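Local coordinates for cytidylate kinase-like family protein (PDB 3FDI) that is of unknown function but, as a cytidylate kinase-like member of the P-loop NTPase clan, probably binds a nucleotide and transfers phosphate between nucleotides, at residues Arg13-Leu21 / Lys130-Glu138; Met118-Thr129 / Thr173-Gly181. All coordinates share one frame; numbering follows the deposited sequence.

Contact 1: residues Arg13-Leu21 / Lys130-Glu138; sequences REFGSGGHL and KTKRVMERE. With SO4 (sulfate ion), chain G; SO4 (sulfate ion), chain F.
E14 and K130 pair as a salt bridge, with K130 NZ 2.5 Å from E14 OE1. Their side chains cross at about a right angle, and the ammonium group meets OE1 from above the carboxylate plane. OE1 also accepts from the backbone N of G125, so this buried oxygen has two donors. A lysine is long enough for the span: its methylenes run past the carbonyl oxygens of G16 and F15, and a water links K130 NZ to F15 O.

A second polar link is R133 NE to G16 O, 3.2 Å long with an N-H...O angle of 151°. The oxygen lies in the guanidinium plane, whereas NE stands above the plane of the carbonyl. One guanidinium face rests on G18 CA, and L21 CD1 touches R133 NH2. With a leucine in place of R133, G16 O would probably lose its N-H donor from the helix and G18 the flat group lying against it.

Residues 14-19 form the loop between strand 8-13 and helix 19-30, the place of the P-loop in this clan. Sulfate G, probably from the crystallisation liquor, occupies it in a manner consistent with a phosphate site. The backbone N atoms of G16, G18, G19 and H20 all donate to it. From the helix R137 adds a two-pronged grip, NH1 to O4 at 2.6 Å and NH2 to O2 at 3.1 Å.

F15 holds CG anti to its backbone N (chi1 -174°), which carries the ring out to V134 and R137. R137 NH2 lies over one ring face, toward its rim; the cation-pi attraction is at most weak. V134 CG2 lies 3.8 Å from F15 CE2 and only 3.5 Å from G16 CA. Glycine fits G16 because a CB there would strike that methyl and the preceding carbonyl oxygen.

Contact 2: residues Met118-Thr129 / Thr173-Gly181; sequences MISAFILGDKDT and TYDICIKIG
F122 turns CG anti to its own N (chi1 -174°), while Y174 sets CG beside its N (chi1 -47°), and the two rings meet as an offset stack with planes 30° apart. F122 CB stands over the centre of the tyrosine ring, 3.5 Å from its centroid, a CH-pi contact; T173 CG2 lies against the opposite face, toward the rim. Tyrosine suits this place because its flat face receives the methylene while its OH bonds to G169 N.

The backbones form neighbouring strands of the five-stranded parallel sheet of a P-loop kinase fold, order 2-3-1-4-5, with 118-125 fourth and 176-180 at the chain's own edge. The ladder alternates in the parallel manner: F122 N to I176 O, I178 N to F122 O, L124 N to I178 O, and I180 N to L124 O at 2.7 Å. Beyond this edge, C177 pairs with an antiparallel strand of the second subunit, so the sheet continues across the interface.

Aliphatic residues fill the face bearing A121, I123, I176, I178 and I180, where I123 CG2 lies 3.8 Å from I180 CD1. On the other face L124 CD1 packs on K179 CE at 3.6 Å, and K179 NZ goes on to hydrogen-bond R172 O of the second subunit.

Polar groups close both ends. S120 N donates to D175 OD2 at 3.0 Å, on the anti side of the carboxylate; that oxygen also forms a salt bridge with K182 of the second subunit. S120 OG returns the link by accepting from D175 N. At the far end D126 N bonds to I180 O, and as N-cap of helix 127-138 D126 accepts weakly from T129 N through OD2, while T129 OG1 donates to D126 OD1 at 2.6 Å.

The centres of contacts 1 and 2 lie 13 Å apart, and E14 joins them directly: its N is 3.0 Å from I123 O and its OE1 is 3.1 Å from G125 N, both probable hydrogen bonds. Beside it R13 N packs 3.2 Å from F122 CE2. The carboxylate paired with the helix in contact 1 is thus also tied to the end of strand 118-125 in contact 2. Helix 127-138 serves both, since its first turn is capped beside strand 176-180 and its later turns bring R137 to the sulfate in the loop. Strand 118-125 leads directly through D126 into this helix, which forms one side of the probable phosphate site.

Contact 1: residues Arg13-Leu21 / Lys130-Glu138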
loop_
_atom_site.group_PDB
_atom_site.type_symbol
_atom_site.label_atom_id
_atom_site.label_comp_id
_atom_site.label_asym_id
_atom_site.label_seq_id
_atom_site.Cartn_x
_atom_site.Cartn_y
_atom_site.Cartn_z
ATOM N N ARG B 13 15.373 -1.436 -10.126
ATOM C CA ARG B 13 16.189 -0.370 -9.620
ATOM C C ARG B 13 15.404 0.940 -9.368
ATOM O O ARG B 13 14.408 1.248 -10.069
ATOM C CB ARG B 13 17.350 -0.082 -10.604
ATOM C CG ARG B 13 17.018 1.016 -11.661
ATOM C CD ARG B 13 16.852 0.624 -13.134
ATOM N NE ARG B 13 15.530 0.174 -13.474
ATOM C CZ ARG B 13 14.867 0.377 -14.620
ATOM N NH1 ARG B 13 15.365 1.072 -15.624
ATOM N NH2 ARG B 13 13.640 -0.158 -14.751
ATOM N N GLU B 14 15.871 1.690 -8.372
ATOM C CA GLU B 14 15.479 3.078 -8.172
ATOM C C GLU B 14 16.323 3.929 -9.096
ATOM O O GLU B 14 17.512 3.638 -9.317
ATOM C CB GLU B 14 15.785 3.544 -6.751
ATOM C CG GLU B 14 15.174 2.721 -5.703
ATOM C CD GLU B 14 15.472 3.236 -4.305
ATOM O OE1 GLU B 14 16.597 3.742 -4.069
ATOM O OE2 GLU B 14 14.591 3.088 -3.432
ATOM N N PHE B 15 15.727 5.013 -9.579
ATOM C CA PHE B 15 16.392 5.927 -10.468
ATOM C C PHE B 15 17.521 6.587 -9.722
ATOM O O PHE B 15 17.339 7.034 -8.573
ATOM C CB PHE B 15 15.434 6.992 -10.899
ATOM C CG PHE B 15 15.996 7.914 -11.951
ATOM C CD1 PHE B 15 16.143 7.465 -13.268
ATOM C CD2 PHE B 15 16.368 9.222 -11.635
ATOM C CE1 PHE B 15 16.646 8.304 -14.254
ATOM C CE2 PHE B 15 16.848 10.076 -12.632
ATOM C CZ PHE B 15 16.981 9.625 -13.934
ATOM N N GLY B 16 18.683 6.613 -10.364
ATOM C CA GLY B 16 19.883 7.116 -9.746
ATOM C C GLY B 16 20.693 6.180 -8.849
ATOM O O GLY B 16 21.696 6.615 -8.287
ATOM N N SER B 17 20.302 4.905 -8.724
ATOM C CA SER B 17 20.929 4.027 -7.737
ATOM C C SER B 17 22.210 3.408 -8.177
ATOM O O SER B 17 22.923 2.836 -7.341
ATOM C CB SER B 17 20.025 2.884 -7.388
ATOM O OG SER B 17 19.672 2.173 -8.549
ATOM N N GLY B 18 22.477 3.459 -9.480
ATOM C CA GLY B 18 23.616 2.748 -10.079
ATOM C C GLY B 18 23.175 1.437 -10.692
ATOM O O GLY B 18 23.994 0.597 -11.050
ATOM N N GLY B 19 21.883 1.250 -10.854
ATOM C CA GLY B 19 21.348 -0.056 -11.309
ATOM C C GLY B 19 21.719 -0.426 -12.729
ATOM O O GLY B 19 22.034 -1.600 -12.997
ATOM N N HIS B 20 21.673 0.529 -13.663
ATOM C CA HIS B 20 22.198 0.284 -15.021
ATOM C C HIS B 20 23.664 -0.129 -14.984
ATOM O O HIS B 20 24.039 -1.001 -15.699
ATOM C CB HIS B 20 22.055 1.498 -15.916
ATOM C CG HIS B 20 22.721 1.347 -17.256
ATOM N ND1 HIS B 20 22.119 0.715 -18.329
ATOM C CD2 HIS B 20 23.949 1.739 -17.692
ATOM C CE1 HIS B 20 22.948 0.710 -19.355
ATOM N NE2 HIS B 20 24.065 1.330 -18.998
ATOM N N LEU B 21 24.495 0.517 -14.174
ATOM C CA LEU B 21 25.912 0.183 -14.117
ATOM C C LEU B 21 26.110 -1.222 -13.606
ATOM O O LEU B 21 26.955 -1.932 -14.086
ATOM C CB LEU B 21 26.674 1.118 -13.178
ATOM C CG LEU B 21 26.773 2.601 -13.501
ATOM C CD1 LEU B 21 27.812 3.323 -12.592
ATOM C CD2 LEU B 21 27.140 2.805 -14.997
ATOM N N LYS B 130 22.424 8.776 -4.677
ATOM C CA LYS B 130 21.580 8.916 -5.876
ATOM C C LYS B 130 21.522 10.353 -6.419
ATOM O O LYS B 130 21.664 10.568 -7.620
ATOM C CB LYS B 130 20.126 8.438 -5.630
ATOM C CG LYS B 130 19.956 6.970 -5.289
ATOM C CD LYS B 130 18.509 6.501 -5.287
ATOM C CE LYS B 130 17.766 6.894 -4.032
ATOM N NZ LYS B 130 16.378 6.249 -3.927
ATOM N N THR B 131 21.295 11.334 -5.552
ATOM C CA THR B 131 21.162 12.703 -6.034
ATOM C C THR B 131 22.469 13.143 -6.647
ATOM O O THR B 131 22.499 13.879 -7.640
ATOM C CB THR B 131 20.666 13.750 -4.972
ATOM O OG1 THR B 131 21.766 14.520 -4.463
ATOM C CG2 THR B 131 19.888 13.133 -3.862
ATOM N N LYS B 132 23.568 12.676 -6.078
ATOM C CA LYS B 132 24.858 13.072 -6.609
ATOM C C LYS B 132 24.960 12.437 -7.986
ATOM O O LYS B 132 25.234 13.128 -8.966
ATOM C CB LYS B 132 26.027 12.690 -5.673
ATOM C CG LYS B 132 26.710 13.909 -4.947
ATOM C CD LYS B 132 27.407 13.538 -3.629
ATOM C CE LYS B 132 26.407 12.977 -2.591
ATOM N NZ LYS B 132 26.983 12.804 -1.232
ATOM N N ARG B 133 24.660 11.142 -8.094
ATOM C CA ARG B 133 24.835 10.459 -9.389
ATOM C C ARG B 133 23.959 11.083 -10.469
ATOM O O ARG B 133 24.420 11.258 -11.591
ATOM C CB ARG B 133 24.604 8.934 -9.299
ATOM C CG ARG B 133 24.331 8.260 -10.672
ATOM C CD ARG B 133 24.547 6.757 -10.690
ATOM N NE ARG B 133 24.731 6.230 -9.350
ATOM C CZ ARG B 133 25.842 5.660 -8.891
ATOM N NH1 ARG B 133 25.865 5.246 -7.628
ATOM N NH2 ARG B 133 26.914 5.476 -9.676
ATOM N N VAL B 134 22.714 11.416 -10.116
ATOM C CA VAL B 134 21.749 12.019 -11.051
ATOM C C VAL B 134 22.139 13.455 -11.531
ATOM O O VAL B 134 22.078 13.752 -12.732
ATOM C CB VAL B 134 20.310 12.041 -10.438
ATOM C CG1 VAL B 134 19.344 12.827 -11.302
ATOM C CG2 VAL B 134 19.777 10.581 -10.205
HETATM N N MSE B 135 22.486 14.345 -10.601
HETATM C CA MSE B 135 22.947 15.707 -10.979
HETATM C C MSE B 135 24.110 15.655 -11.964
HETATM O O MSE B 135 24.103 16.328 -12.994
HETATM C CB MSE B 135 23.399 16.493 -9.750
HETATM C CG MSE B 135 22.304 16.736 -8.746
HETATM SE SE MSE B 135 23.119 17.427 -7.150
HETATM C CE MSE B 135 23.664 19.212 -7.872
ATOM N N GLU B 136 25.094 14.839 -11.613
ATOM C CA GLU B 136 26.263 14.585 -12.433
ATOM C C GLU B 136 25.906 13.965 -13.757
ATOM O O GLU B 136 26.508 14.305 -14.758
ATOM C CB GLU B 136 27.238 13.648 -11.708
ATOM C CG GLU B 136 28.645 13.566 -12.359
ATOM C CD GLU B 136 29.728 12.990 -11.407
ATOM O OE1 GLU B 136 29.547 13.010 -10.164
ATOM O OE2 GLU B 136 30.776 12.507 -11.904
ATOM N N ARG B 137 24.958 13.030 -13.766
ATOM C CA ARG B 137 24.567 12.366 -15.000
ATOM C C ARG B 137 23.810 13.350 -15.872
ATOM O O ARG B 137 24.086 13.445 -17.051
ATOM C CB ARG B 137 23.707 11.122 -14.725
ATOM C CG ARG B 137 22.916 10.600 -15.942
ATOM C CD ARG B 137 21.759 9.675 -15.501
ATOM N NE ARG B 137 22.301 8.610 -14.688
ATOM C CZ ARG B 137 21.605 7.804 -13.886
ATOM N NH1 ARG B 137 22.262 6.879 -13.212
ATOM N NH2 ARG B 137 20.284 7.907 -13.750
ATOM N N GLU B 138 22.872 14.083 -15.284
ATOM C CA GLU B 138 21.890 14.839 -16.058
ATOM C C GLU B 138 22.112 16.365 -16.094
ATOM O O GLU B 138 21.233 17.119 -16.556
ATOM C CB GLU B 138 20.475 14.521 -15.547
ATOM C CG GLU B 138 20.037 13.047 -15.705
ATOM C CD GLU B 138 19.864 12.615 -17.181
ATOM O OE1 GLU B 138 18.910 11.864 -17.510
ATOM O OE2 GLU B 138 20.689 13.018 -18.023
HETATM S S SO4 G . 20.114 4.075 -12.562
HETATM O O1 SO4 G . 20.476 3.210 -13.689
HETATM O O2 SO4 G . 19.138 5.094 -12.941
HETATM O O3 SO4 G . 19.505 3.107 -11.626
HETATM O O4 SO4 G . 21.363 4.698 -12.022
HETATM S S SO4 F . 11.630 0.123 -17.520
HETATM O O1 SO4 F . 11.413 -1.152 -18.184
HETATM O O2 SO4 F . 11.419 -0.159 -16.095
HETATM O O3 SO4 F . 12.955 0.643 -17.809
HETATM O O4 SO4 F . 10.647 1.094 -18.062
HETATM O O HOH W 1 15.412 7.093 -6.624
#

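Contact 2: residues Met118-Thr129 / Thr173-Gly181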
loop_
_atom_site.group_PDB
_atom_site.type_symbol
_atom_site.label_atom_id
_atom_site.label_comp_id
_atom_site.label_asym_id
_atom_site.label_seq_id
_atom_site.Cartn_x
_atom_site.Cartn_y
_atom_site.Cartn_z
HETATM N N MSE B 118 16.505 -18.105 -13.718
HETATM C CA MSE B 118 16.426 -16.670 -13.586
HETATM C C MSE B 118 16.678 -16.296 -12.116
HETATM O O MSE B 118 16.153 -16.903 -11.211
HETATM C CB MSE B 118 15.081 -16.154 -14.127
HETATM C CG MSE B 118 14.950 -14.615 -14.106
HETATM SE SE MSE B 118 14.431 -13.894 -12.339
HETATM C CE MSE B 118 12.742 -14.750 -12.242
ATOM N N ILE B 119 17.537 -15.309 -11.920
ATOM C CA ILE B 119 17.747 -14.623 -10.638
ATOM C C ILE B 119 17.265 -13.213 -10.795
ATOM O O ILE B 119 17.400 -12.636 -11.872
ATOM C CB ILE B 119 19.230 -14.583 -10.362
ATOM C CG1 ILE B 119 19.789 -16.007 -10.426
ATOM C CG2 ILE B 119 19.474 -13.988 -9.056
ATOM C CD1 ILE B 119 20.383 -16.450 -11.884
ATOM N N SER B 120 16.776 -12.612 -9.725
ATOM C CA SER B 120 16.444 -11.201 -9.769
ATOM C C SER B 120 17.020 -10.418 -8.621
ATOM O O SER B 120 17.134 -10.893 -7.516
ATOM C CB SER B 120 14.936 -11.000 -9.786
ATOM O OG SER B 120 14.369 -11.579 -8.631
ATOM N N ALA B 121 17.299 -9.158 -8.881
ATOM C CA ALA B 121 17.990 -8.308 -7.941
ATOM C C ALA B 121 17.381 -6.933 -8.103
ATOM O O ALA B 121 17.116 -6.480 -9.259
ATOM C CB ALA B 121 19.521 -8.322 -8.237
ATOM N N PHE B 122 17.091 -6.284 -6.974
ATOM C CA PHE B 122 16.644 -4.887 -6.991
ATOM C C PHE B 122 17.747 -4.005 -6.419
ATOM O O PHE B 122 18.210 -4.247 -5.324
ATOM C CB PHE B 122 15.335 -4.751 -6.234
ATOM C CG PHE B 122 14.721 -3.365 -6.323
ATOM C CD1 PHE B 122 14.782 -2.500 -5.236
ATOM C CD2 PHE B 122 14.030 -2.988 -7.457
ATOM C CE1 PHE B 122 14.292 -1.247 -5.310
ATOM C CE2 PHE B 122 13.487 -1.704 -7.556
ATOM C CZ PHE B 122 13.619 -0.816 -6.512
ATOM N N ILE B 123 18.146 -2.965 -7.164
ATOM C CA ILE B 123 19.199 -2.037 -6.762
ATOM C C ILE B 123 18.596 -0.723 -6.282
ATOM O O ILE B 123 17.712 -0.158 -6.913
ATOM C CB ILE B 123 20.121 -1.780 -7.891
ATOM C CG1 ILE B 123 20.518 -3.118 -8.514
ATOM C CG2 ILE B 123 21.381 -0.983 -7.439
ATOM C CD1 ILE B 123 21.517 -3.920 -7.564
ATOM N N LEU B 124 19.048 -0.273 -5.118
ATOM C CA LEU B 124 18.563 0.929 -4.531
ATOM C C LEU B 124 19.762 1.717 -4.046
ATOM O O LEU B 124 20.904 1.275 -4.192
ATOM C CB LEU B 124 17.549 0.627 -3.434
ATOM C CG LEU B 124 17.801 -0.281 -2.244
ATOM C CD1 LEU B 124 16.748 0.067 -1.105
ATOM C CD2 LEU B 124 17.820 -1.794 -2.537
ATOM N N GLY B 125 19.537 2.933 -3.557
ATOM C CA GLY B 125 20.656 3.718 -2.998
ATOM C C GLY B 125 20.175 4.627 -1.884
ATOM O O GLY B 125 18.973 4.760 -1.696
ATOM N N ASP B 126 21.068 5.282 -1.136
ATOM C CA ASP B 126 20.565 6.338 -0.224
ATOM C C ASP B 126 20.387 7.630 -1.002
ATOM O O ASP B 126 20.915 7.757 -2.092
ATOM C CB ASP B 126 21.482 6.551 0.953
ATOM C CG ASP B 126 22.770 7.109 0.535
ATOM O OD1 ASP B 126 23.580 6.323 0.005
ATOM O OD2 ASP B 126 22.941 8.344 0.651
ATOM N N LYS B 127 19.622 8.575 -0.476
ATOM C CA LYS B 127 19.390 9.849 -1.192
ATOM C C LYS B 127 20.652 10.556 -1.700
ATOM O O LYS B 127 20.805 10.706 -2.920
ATOM C CB LYS B 127 18.621 10.831 -0.344
ATOM C CG LYS B 127 17.137 10.573 -0.273
ATOM C CD LYS B 127 16.415 11.933 -0.042
ATOM C CE LYS B 127 14.999 11.766 0.533
ATOM N NZ LYS B 127 14.524 13.108 1.018
ATOM N N ASP B 128 21.549 10.974 -0.798
ATOM C CA ASP B 128 22.790 11.680 -1.195
ATOM C C ASP B 128 23.467 11.034 -2.408
ATOM O O ASP B 128 23.710 11.692 -3.424
ATOM C CB ASP B 128 23.823 11.698 -0.063
ATOM C CG ASP B 128 23.315 12.356 1.204
ATOM O OD1 ASP B 128 22.164 12.853 1.218
ATOM O OD2 ASP B 128 24.094 12.381 2.192
ATOM N N THR B 129 23.736 9.727 -2.281
ATOM C CA THR B 129 24.438 8.977 -3.315
ATOM C C THR B 129 23.732 9.074 -4.664
ATOM O O THR B 129 24.367 9.431 -5.662
ATOM C CB THR B 129 24.594 7.518 -2.898
ATOM O OG1 THR B 129 25.266 7.480 -1.631
ATOM C CG2 THR B 129 25.402 6.719 -3.918
ATOM N N THR B 173 9.536 -9.436 -3.867
ATOM C CA THR B 173 9.471 -9.480 -5.274
ATOM C C THR B 173 10.783 -10.021 -5.907
ATOM O O THR B 173 10.750 -10.442 -7.035
ATOM C CB THR B 173 9.111 -8.079 -5.792
ATOM O OG1 THR B 173 7.858 -7.715 -5.228
ATOM C CG2 THR B 173 9.015 -8.010 -7.364
ATOM N N TYR B 174 11.904 -10.010 -5.177
ATOM C CA TYR B 174 13.227 -10.310 -5.711
ATOM C C TYR B 174 14.014 -11.360 -4.883
ATOM O O TYR B 174 13.710 -11.618 -3.750
ATOM C CB TYR B 174 14.040 -9.003 -5.779
ATOM C CG TYR B 174 13.271 -7.832 -6.407
ATOM C CD1 TYR B 174 12.557 -6.980 -5.602
ATOM C CD2 TYR B 174 13.199 -7.639 -7.779
ATOM C CE1 TYR B 174 11.794 -5.945 -6.084
ATOM C CE2 TYR B 174 12.450 -6.530 -8.324
ATOM C CZ TYR B 174 11.758 -5.695 -7.441
ATOM O OH TYR B 174 11.004 -4.593 -7.808
ATOM N N ASP B 175 15.036 -11.946 -5.489
ATOM C CA ASP B 175 15.999 -12.759 -4.777
ATOM C C ASP B 175 17.006 -12.020 -3.952
ATOM O O ASP B 175 17.419 -12.518 -2.879
ATOM C CB ASP B 175 16.786 -13.596 -5.785
ATOM C CG ASP B 175 15.886 -14.559 -6.532
ATOM O OD1 ASP B 175 15.001 -15.134 -5.876
ATOM O OD2 ASP B 175 16.018 -14.708 -7.751
ATOM N N ILE B 176 17.438 -10.875 -4.465
ATOM C CA ILE B 176 18.387 -9.991 -3.803
ATOM C C ILE B 176 17.990 -8.530 -3.927
ATOM O O ILE B 176 17.557 -8.118 -4.963
ATOM C CB ILE B 176 19.752 -10.039 -4.467
ATOM C CG1 ILE B 176 20.154 -11.447 -4.815
ATOM C CG2 ILE B 176 20.783 -9.460 -3.535
ATOM C CD1 ILE B 176 21.382 -11.515 -5.681
ATOM N N CYS B 177 18.213 -7.726 -2.892
ATOM C CA CYS B 177 18.146 -6.276 -2.963
ATOM C C CYS B 177 19.388 -5.765 -2.330
ATOM O O CYS B 177 19.756 -6.260 -1.252
ATOM C CB CYS B 177 16.995 -5.763 -2.141
ATOM S SG CYS B 177 15.370 -6.410 -2.681
ATOM N N ILE B 178 20.020 -4.763 -2.941
ATOM C CA ILE B 178 21.267 -4.203 -2.423
ATOM C C ILE B 178 21.217 -2.681 -2.514
ATOM O O ILE B 178 20.897 -2.120 -3.603
ATOM C CB ILE B 178 22.478 -4.752 -3.186
ATOM C CG1 ILE B 178 22.454 -6.289 -3.160
ATOM C CG2 ILE B 178 23.753 -4.318 -2.504
ATOM C CD1 ILE B 178 23.534 -6.953 -4.028
ATOM N N LYS B 179 21.430 -2.019 -1.386
ATOM C CA LYS B 179 21.414 -0.533 -1.328
ATOM C C LYS B 179 22.813 -0.037 -1.545
ATOM O O LYS B 179 23.727 -0.424 -0.801
ATOM C CB LYS B 179 20.901 0.003 0.024
ATOM C CG LYS B 179 20.805 1.540 0.120
ATOM C CD LYS B 179 20.147 1.979 1.430
ATOM C CE LYS B 179 18.639 1.564 1.513
ATOM N NZ LYS B 179 18.021 1.919 2.818
ATOM N N ILE B 180 22.968 0.787 -2.562
ATOM C CA ILE B 180 24.236 1.357 -2.933
ATOM C C ILE B 180 24.380 2.685 -2.228
ATOM O O ILE B 180 23.534 3.531 -2.308
ATOM C CB ILE B 180 24.331 1.476 -4.434
ATOM C CG1 ILE B 180 24.363 0.082 -5.035
ATOM C CG2 ILE B 180 25.542 2.214 -4.815
ATOM C CD1 ILE B 180 24.871 -0.006 -6.393
ATOM N N GLY B 181 25.455 2.816 -1.481
ATOM C CA GLY B 181 25.649 3.910 -0.559
ATOM C C GLY B 181 26.805 3.513 0.325
ATOM O O GLY B 181 27.935 3.805 0.010
#